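Local coordinates for lactococcal phage P2 ORF15 (Lactococcus phage p2, PDB 2WZP), which probably serves as the distal tail protein (Dit) of the phage, a structural component of the baseplate at the tip of the tail, at residues 169-174 / 314-319; 228-233 / 265-270. All coordinates share one frame; numbering follows the deposited sequence.

Interaction 1 (169-174 / 314-319)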
ATOM      1  N   ASN M 169      34.894  -4.122  41.479  1.00 34.37           N
ATOM      2  CA  ASN M 169      35.211  -4.628  42.825  1.00 34.10           C
ATOM      3  C   ASN M 169      36.235  -3.726  43.478  1.00 35.85           C
ATOM      4  O   ASN M 169      37.253  -3.424  42.868  1.00 36.16           O
ATOM      5  CB  ASN M 169      35.662  -6.069  42.748  1.00 33.35           C
ATOM      6  CG  ASN M 169      34.492  -6.992  42.477  1.00 62.46           C
ATOM      7  OD1 ASN M 169      33.949  -7.601  43.390  1.00 56.90           O
ATOM      8  ND2 ASN M 169      33.996  -7.043  41.239  1.00 59.58           N
ATOM      9  N   LEU M 170      35.885  -3.166  44.641  1.00 31.59           N
ATOM     10  CA  LEU M 170      36.719  -2.247  45.417  1.00 31.00           C
ATOM     11  C   LEU M 170      36.778  -2.661  46.881  1.00 36.00           C
ATOM     12  O   LEU M 170      35.753  -2.983  47.487  1.00 36.82           O
ATOM     13  CB  LEU M 170      36.168  -0.815  45.366  1.00 31.50           C
ATOM     14  CG  LEU M 170      36.116  -0.063  44.038  1.00 35.46           C
ATOM     15  CD1 LEU M 170      35.559   1.316  44.245  1.00 33.74           C
ATOM     16  CD2 LEU M 170      37.499   0.055  43.414  1.00 36.36           C
ATOM     17  N   THR M 171      37.977  -2.606  47.454  1.00 32.84           N
ATOM     18  CA  THR M 171      38.251  -2.893  48.858  1.00 32.33           C
ATOM     19  C   THR M 171      38.674  -1.596  49.549  1.00 36.44           C
ATOM     20  O   THR M 171      39.510  -0.860  49.022  1.00 35.90           O
ATOM     21  CB  THR M 171      39.379  -3.928  48.991  1.00 35.66           C
ATOM     22  OG1 THR M 171      39.093  -5.057  48.179  1.00 41.09           O
ATOM     23  CG2 THR M 171      39.582  -4.374  50.420  1.00 29.53           C
ATOM     24  N   PHE M 172      38.094  -1.329  50.724  1.00 32.94           N
ATOM     25  CA  PHE M 172      38.425  -0.176  51.549  1.00 32.93           C
ATOM     26  C   PHE M 172      38.964  -0.712  52.867  1.00 38.51           C
ATOM     27  O   PHE M 172      38.334  -1.582  53.465  1.00 38.06           O
ATOM     28  CB  PHE M 172      37.201   0.717  51.751  1.00 34.06           C
ATOM     29  CG  PHE M 172      36.414   0.918  50.485  1.00 34.90           C
ATOM     30  CD1 PHE M 172      36.886   1.754  49.477  1.00 38.04           C
ATOM     31  CD2 PHE M 172      35.185   0.289  50.306  1.00 36.25           C
ATOM     32  CE1 PHE M 172      36.161   1.925  48.295  1.00 38.68           C
ATOM     33  CE2 PHE M 172      34.442   0.487  49.144  1.00 38.54           C
ATOM     34  CZ  PHE M 172      34.942   1.293  48.136  1.00 36.52           C
ATOM     35  N   ASP M 173      40.166  -0.263  53.259  1.00 36.35           N
ATOM     36  CA  ASP M 173      40.838  -0.710  54.475  1.00 36.68           C
ATOM     37  C   ASP M 173      41.151   0.471  55.375  1.00 36.94           C
ATOM     38  O   ASP M 173      41.774   1.427  54.928  1.00 36.34           O
ATOM     39  CB  ASP M 173      42.155  -1.414  54.122  1.00 39.66           C
ATOM     40  CG  ASP M 173      42.020  -2.876  53.781  1.00 54.66           C
ATOM     41  OD1 ASP M 173      42.076  -3.707  54.712  1.00 57.20           O
ATOM     42  OD2 ASP M 173      41.969  -3.197  52.577  1.00 60.95           O
ATOM     43  N   LYS M 174      40.784   0.376  56.649  1.00 31.71           N
ATOM     44  CA  LYS M 174      41.078   1.422  57.605  1.00 31.50           C
ATOM     45  C   LYS M 174      42.487   1.187  58.191  1.00 38.79           C
ATOM     46  O   LYS M 174      42.687   0.352  59.079  1.00 39.71           O
ATOM     47  CB  LYS M 174      39.978   1.544  58.668  1.00 32.03           C
ATOM     48  CG  LYS M 174      40.057   2.818  59.500  1.00 34.41           C
ATOM     49  CD  LYS M 174      39.597   4.067  58.763  1.00 35.13           C
ATOM     50  CE  LYS M 174      39.940   5.244  59.653  1.00 24.92           C
ATOM     51  NZ  LYS M 174      39.182   6.476  59.283  1.00 47.40           N
ATOM     52  N   LYS M 314      37.370  -2.780  57.574  1.00 33.67           N
ATOM     53  CA  LYS M 314      37.419  -3.092  56.150  1.00 33.30           C
ATOM     54  C   LYS M 314      35.988  -3.140  55.600  1.00 35.29           C
ATOM     55  O   LYS M 314      35.034  -3.366  56.356  1.00 33.65           O
ATOM     56  CB  LYS M 314      38.080  -4.487  55.991  1.00 36.15           C
ATOM     57  CG  LYS M 314      38.589  -4.846  54.593  1.00 42.82           C
ATOM     58  CD  LYS M 314      39.075  -6.297  54.533  1.00 43.45           C
ATOM     59  CE  LYS M 314      40.210  -6.492  53.553  1.00 60.55           C
ATOM     60  NZ  LYS M 314      40.493  -7.933  53.287  1.00 78.33           N
ATOM     61  N   ALA M 315      35.861  -2.947  54.281  1.00 31.91           N
ATOM     62  CA  ALA M 315      34.626  -3.050  53.500  1.00 31.37           C
ATOM     63  C   ALA M 315      35.001  -3.541  52.109  1.00 35.78           C
ATOM     64  O   ALA M 315      36.001  -3.096  51.538  1.00 36.37           O
ATOM     65  CB  ALA M 315      33.919  -1.705  53.406  1.00 31.85           C
ATOM     66  N   GLU M 316      34.230  -4.488  51.579  1.00 32.04           N
ATOM     67  CA  GLU M 316      34.443  -5.047  50.250  1.00 30.70           C
ATOM     68  C   GLU M 316      33.176  -4.767  49.477  1.00 33.12           C
ATOM     69  O   GLU M 316      32.102  -5.221  49.862  1.00 31.46           O
ATOM     70  CB  GLU M 316      34.716  -6.558  50.336  1.00 31.43           C
ATOM     71  CG  GLU M 316      36.033  -6.891  51.011  1.00 37.69           C
ATOM     72  CD  GLU M 316      37.216  -7.181  50.111  1.00 46.91           C
ATOM     73  OE1 GLU M 316      38.116  -7.937  50.540  1.00 57.50           O
ATOM     74  OE2 GLU M 316      37.239  -6.663  48.973  1.00 38.53           O
ATOM     75  N   PHE M 317      33.310  -3.979  48.417  1.00 29.54           N
ATOM     76  CA  PHE M 317      32.214  -3.569  47.542  1.00 27.24           C
ATOM     77  C   PHE M 317      32.237  -4.233  46.165  1.00 32.31           C
ATOM     78  O   PHE M 317      33.302  -4.567  45.634  1.00 33.41           O
ATOM     79  CB  PHE M 317      32.241  -2.037  47.384  1.00 26.88           C
ATOM     80  CG  PHE M 317      31.468  -1.235  48.406  1.00 26.38           C
ATOM     81  CD1 PHE M 317      30.702  -0.146  48.019  1.00 27.80           C
ATOM     82  CD2 PHE M 317      31.515  -1.564  49.757  1.00 28.19           C
ATOM     83  CE1 PHE M 317      30.012   0.610  48.959  1.00 28.14           C
ATOM     84  CE2 PHE M 317      30.791  -0.833  50.694  1.00 30.03           C
ATOM     85  CZ  PHE M 317      30.032   0.239  50.284  1.00 28.23           C
ATOM     86  N   LYS M 318      31.043  -4.396  45.592  1.00 28.68           N
ATOM     87  CA  LYS M 318      30.768  -4.827  44.219  1.00 27.72           C
ATOM     88  C   LYS M 318      29.795  -3.784  43.704  1.00 30.68           C
ATOM     89  O   LYS M 318      28.633  -3.755  44.116  1.00 29.76           O
ATOM     90  CB  LYS M 318      30.183  -6.237  44.152  1.00 29.15           C
ATOM     91  CG  LYS M 318      30.170  -6.808  42.745  1.00 27.51           C
ATOM     92  CD  LYS M 318      29.456  -8.139  42.712  1.00 25.56           C
ATOM     93  CE  LYS M 318      29.581  -8.740  41.348  1.00 29.94           C
ATOM     94  NZ  LYS M 318      28.907 -10.051  41.238  1.00 42.18           N
ATOM     95  N   ILE M 319      30.325  -2.831  42.945  1.00 28.00           N
ATOM     96  CA  ILE M 319      29.573  -1.690  42.424  1.00 26.99           C
ATOM     97  C   ILE M 319      29.050  -1.969  41.059  1.00 30.62           C
ATOM     98  O   ILE M 319      29.772  -2.506  40.222  1.00 30.46           O
ATOM     99  CB  ILE M 319      30.447  -0.432  42.483  1.00 29.74           C
ATOM    100  CG1 ILE M 319      30.840  -0.122  43.947  1.00 29.97           C
ATOM    101  CG2 ILE M 319      29.761   0.754  41.833  1.00 29.40           C
ATOM    102  CD1 ILE M 319      32.208   0.045  44.154  1.00 31.17           C
TER
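F172 and F317, diagonal neighbours on adjacent antiparallel strands, meet as a T-shaped pair: the edge of F172 is directed at the face of F317, with the ring planes at 81° and the centroids 5.2 Å apart. The touching atom is CE2 of F172, which stands 3.5 Å from CG of F317, near the rim of that face. F172 turns its CG anti to its carbonyl carbon (chi1 -43°), a swing that carries the ring edge across the strand boundary, past the CB of A315, to its aromatic neighbour. On the same face L170 and I319 slant across each other through their CD1 methyls, 3.6 Å apart. W218 packs on both, while M307 and L309 of strand 305-310 cover the F172 end.

The other face is polar. T171 and E316 run side by side, and OG1 of T171 donates to OE2 of E316 at 2.6 Å, reaching the carboxylate from above its plane. D173 and K314 also run alongside each other, yet the D173 carboxylate lies against the lysine methylenes, its OD1 3.5 Å from CE of K314. The lysine amine makes a long salt bridge to OE1 of E316. N169 flanks the aliphatic part of K318, whose NZ pairs with D40.

Between the faces, L170 with F317 and F172 with A315 form the two hydrogen-bonded pairs, four backbone bonds in all. The chemistry is thus two-sided: apolar groups pack against strands 305-310 and 218-220; opposite, most polar groups pair with one another or D40, and other protein chains pack against E316, K318 and D173.

Interaction 2 (228-233 / 265-270)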
ATOM      1  N   MET M 228      26.739  -3.179  46.325  1.00 35.29           N
ATOM      2  CA  MET M 228      26.626  -4.248  47.281  1.00 37.11           C
ATOM      3  C   MET M 228      27.962  -4.311  48.053  1.00 39.58           C
ATOM      4  O   MET M 228      29.034  -4.085  47.480  1.00 38.15           O
ATOM      5  CB  MET M 228      26.339  -5.518  46.521  1.00 41.06           C
ATOM      6  CG  MET M 228      26.078  -6.659  47.387  1.00 47.65           C
ATOM      7  SD  MET M 228      27.478  -7.733  47.248  1.00 54.88           S
ATOM      8  CE  MET M 228      26.902  -9.033  48.238  1.00 51.93           C
ATOM      9  N   GLY M 229      27.886  -4.553  49.350  1.00 35.52           N
ATOM     10  CA  GLY M 229      29.091  -4.599  50.168  1.00 34.32           C
ATOM     11  C   GLY M 229      29.014  -5.465  51.395  1.00 36.36           C
ATOM     12  O   GLY M 229      27.919  -5.758  51.893  1.00 34.72           O
ATOM     13  N   ILE M 230      30.206  -5.885  51.863  1.00 32.93           N
ATOM     14  CA  ILE M 230      30.459  -6.670  53.081  1.00 31.99           C
ATOM     15  C   ILE M 230      31.249  -5.745  53.962  1.00 34.93           C
ATOM     16  O   ILE M 230      32.338  -5.335  53.579  1.00 35.50           O
ATOM     17  CB  ILE M 230      31.190  -8.010  52.811  1.00 34.54           C
ATOM     18  CG1 ILE M 230      30.321  -8.903  51.897  1.00 34.05           C
ATOM     19  CG2 ILE M 230      31.581  -8.721  54.122  1.00 33.51           C
ATOM     20  CD1 ILE M 230      29.888 -10.238  52.438  1.00 35.31           C
ATOM     21  N   LEU M 231      30.648  -5.348  55.094  1.00 29.13           N
ATOM     22  CA  LEU M 231      31.196  -4.412  56.064  1.00 26.18           C
ATOM     23  C   LEU M 231      31.694  -5.173  57.275  1.00 30.21           C
ATOM     24  O   LEU M 231      30.982  -6.032  57.792  1.00 29.37           O
ATOM     25  CB  LEU M 231      30.126  -3.373  56.491  1.00 25.08           C
ATOM     26  CG  LEU M 231      29.192  -2.749  55.408  1.00 27.59           C
ATOM     27  CD1 LEU M 231      28.186  -1.805  56.040  1.00 25.12           C
ATOM     28  CD2 LEU M 231      29.960  -1.988  54.364  1.00 30.28           C
ATOM     29  N   TYR M 232      32.938  -4.873  57.725  1.00 28.12           N
ATOM     30  CA  TYR M 232      33.530  -5.493  58.915  1.00 27.85           C
ATOM     31  C   TYR M 232      33.627  -4.460  60.060  1.00 32.75           C
ATOM     32  O   TYR M 232      34.561  -3.641  60.080  1.00 31.69           O
ATOM     33  CB  TYR M 232      34.886  -6.176  58.608  1.00 27.46           C
ATOM     34  CG  TYR M 232      34.790  -7.329  57.623  1.00 27.22           C
ATOM     35  CD1 TYR M 232      34.469  -8.614  58.052  1.00 28.50           C
ATOM     36  CD2 TYR M 232      35.010  -7.131  56.262  1.00 27.72           C
ATOM     37  CE1 TYR M 232      34.398  -9.681  57.157  1.00 26.62           C
ATOM     38  CE2 TYR M 232      34.936  -8.188  55.356  1.00 28.37           C
ATOM     39  CZ  TYR M 232      34.654  -9.467  55.815  1.00 35.72           C
ATOM     40  OH  TYR M 232      34.557 -10.517  54.938  1.00 38.11           O
ATOM     41  N   PRO M 233      32.653  -4.475  61.011  1.00 31.39           N
ATOM     42  CA  PRO M 233      32.706  -3.506  62.137  1.00 31.70           C
ATOM     43  C   PRO M 233      33.958  -3.620  63.009  1.00 37.93           C
ATOM     44  O   PRO M 233      34.577  -4.684  63.085  1.00 37.89           O
ATOM     45  CB  PRO M 233      31.415  -3.766  62.923  1.00 33.27           C
ATOM     46  CG  PRO M 233      30.557  -4.661  62.039  1.00 37.28           C
ATOM     47  CD  PRO M 233      31.481  -5.380  61.114  1.00 32.97           C
ATOM     48  N   TYR M 265      30.184  -9.682  60.189  1.00 30.21           N
ATOM     49  CA  TYR M 265      30.133  -8.775  59.062  1.00 28.75           C
ATOM     50  C   TYR M 265      28.685  -8.462  58.751  1.00 32.39           C
ATOM     51  O   TYR M 265      27.794  -9.206  59.181  1.00 33.14           O
ATOM     52  CB  TYR M 265      30.838  -9.335  57.827  1.00 29.28           C
ATOM     53  CG  TYR M 265      30.265 -10.617  57.273  1.00 29.26           C
ATOM     54  CD1 TYR M 265      30.764 -11.858  57.675  1.00 30.35           C
ATOM     55  CD2 TYR M 265      29.327 -10.596  56.240  1.00 28.91           C
ATOM     56  CE1 TYR M 265      30.278 -13.044  57.127  1.00 29.09           C
ATOM     57  CE2 TYR M 265      28.834 -11.775  55.686  1.00 29.09           C
ATOM     58  CZ  TYR M 265      29.303 -12.997  56.140  1.00 34.92           C
ATOM     59  OH  TYR M 265      28.830 -14.159  55.580  1.00 32.51           O
ATOM     60  N   ILE M 266      28.455  -7.358  58.022  1.00 27.00           N
ATOM     61  CA  ILE M 266      27.141  -6.902  57.593  1.00 26.80           C
ATOM     62  C   ILE M 266      27.127  -6.877  56.074  1.00 30.07           C
ATOM     63  O   ILE M 266      28.044  -6.335  55.467  1.00 28.65           O
ATOM     64  CB  ILE M 266      26.867  -5.479  58.150  1.00 30.34           C
ATOM     65  CG1 ILE M 266      26.865  -5.469  59.707  1.00 30.69           C
ATOM     66  CG2 ILE M 266      25.566  -4.874  57.550  1.00 29.12           C
ATOM     67  CD1 ILE M 266      27.014  -4.040  60.342  1.00 34.23           C
ATOM     68  N   LEU M 267      26.082  -7.414  55.457  1.00 27.95           N
ATOM     69  CA  LEU M 267      25.931  -7.384  54.005  1.00 26.94           C
ATOM     70  C   LEU M 267      24.874  -6.357  53.632  1.00 31.00           C
ATOM     71  O   LEU M 267      23.778  -6.354  54.192  1.00 31.10           O
ATOM     72  CB  LEU M 267      25.601  -8.781  53.445  1.00 26.39           C
ATOM     73  CG  LEU M 267      25.553  -8.929  51.914  1.00 30.56           C
ATOM     74  CD1 LEU M 267      25.984 -10.315  51.492  1.00 30.31           C
ATOM     75  CD2 LEU M 267      24.180  -8.672  51.390  1.00 31.99           C
ATOM     76  N   ILE M 268      25.225  -5.468  52.714  1.00 28.62           N
ATOM     77  CA  ILE M 268      24.322  -4.429  52.204  1.00 28.30           C
ATOM     78  C   ILE M 268      24.169  -4.539  50.688  1.00 32.74           C
ATOM     79  O   ILE M 268      25.117  -4.930  50.019  1.00 32.21           O
ATOM     80  CB  ILE M 268      24.627  -2.979  52.686  1.00 30.76           C
ATOM     81  CG1 ILE M 268      26.007  -2.489  52.218  1.00 31.59           C
ATOM     82  CG2 ILE M 268      24.483  -2.852  54.222  1.00 30.68           C
ATOM     83  CD1 ILE M 268      26.285  -1.000  52.442  1.00 31.09           C
ATOM     84  N   ASN M 269      22.964  -4.231  50.158  1.00 28.67           N
ATOM     85  CA  ASN M 269      22.712  -4.203  48.727  1.00 27.46           C
ATOM     86  C   ASN M 269      21.641  -3.198  48.430  1.00 30.18           C
ATOM     87  O   ASN M 269      20.493  -3.388  48.830  1.00 29.34           O
ATOM     88  CB  ASN M 269      22.370  -5.574  48.160  1.00 23.45           C
ATOM     89  CG  ASN M 269      22.451  -5.610  46.660  1.00 29.39           C
ATOM     90  OD1 ASN M 269      22.414  -4.574  45.941  1.00 19.88           O
ATOM     91  ND2 ASN M 269      22.517  -6.811  46.156  1.00 20.97           N
ATOM     92  N   THR M 270      22.017  -2.108  47.744  1.00 26.94           N
ATOM     93  CA  THR M 270      21.096  -1.001  47.427  1.00 25.54           C
ATOM     94  C   THR M 270      20.264  -1.222  46.149  1.00 31.85           C
ATOM     95  O   THR M 270      19.480  -0.347  45.767  1.00 31.01           O
ATOM     96  CB  THR M 270      21.824   0.327  47.420  1.00 30.06           C
ATOM     97  OG1 THR M 270      22.764   0.333  46.358  1.00 34.85           O
ATOM     98  CG2 THR M 270      22.524   0.623  48.726  1.00 31.57           C
TER
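L231 and I266 form a hydrogen-bonded antiparallel pair, and two residues further along G229 and I268 form another; together they give four backbone bonds, among them L231 N to I266 O at 2.8 Å. The packed side of this ladder carries L231, I266 and I268. L231 and I268 cross at about a right angle, their CD1 methyls 4.1 Å apart. I268 places CG1 between its backbone N and carbonyl carbon (chi1 63°), bringing that carbon 3.8 Å from O of G229. I266 reaches the other way, its CD1 4.0 Å from CG of P233. F257 lies against both isoleucines, closing this side within the domain.

The opposite face grows looser toward its ends. I230 lies obliquely against Y265, diagonally across the strands, with CG2 3.6 Å from CD2 of the tyrosine. Nearby the methyl CE of M228 sits 3.6 Å from CD1 of L267, a contact made possible by a bend at chi2 (-109°) that leads the chain forward along its own strand, over L267. The partly exposed residues M228 and Y232 lie toward the two ends of this face. The Y232 and Y265 side chains run alongside each other with ring planes at 53°, touching through CE1 of Y232 and CB of Y265 rather than ring on ring. At the far end N269 crosses M228 obliquely, and OD1 of N269 accepts a hydrogen bond from the backbone N of D271. Another protein chain packs on M228, I230, Y232 and L267.

The neighbours on both edges are strands: 312-322 flanks 228-233, and 276-281 flanks 265-269 and stacks W280 on Y265. Strand 251-257 packs on I266 and I268, while L231 leans on A315 and F317 of strand 312-322.

Interactions 1 and 2 are strand pairs of one antiparallel sheet in the Dit C-terminal domain, their centres about 9 Å apart. Strands 314-319 and 228-233 are direct neighbours, joined by probable hydrogen bonds from K318 N to M228 O and from I230 N to E316 O, both 2.8 Å. Interaction 1 includes an edge strand of the sheet within this chain, 165-173, and is partly buried, with charged and hydroxyl groups on one face; interaction 2 lies further inside the sheet and is largely buried and aliphatic. Their apolar faces run together where F317 packs on L231. In both, the opposite face is approached by another protein chain, meeting polar groups in interaction 1 and mostly apolar ones in interaction 2.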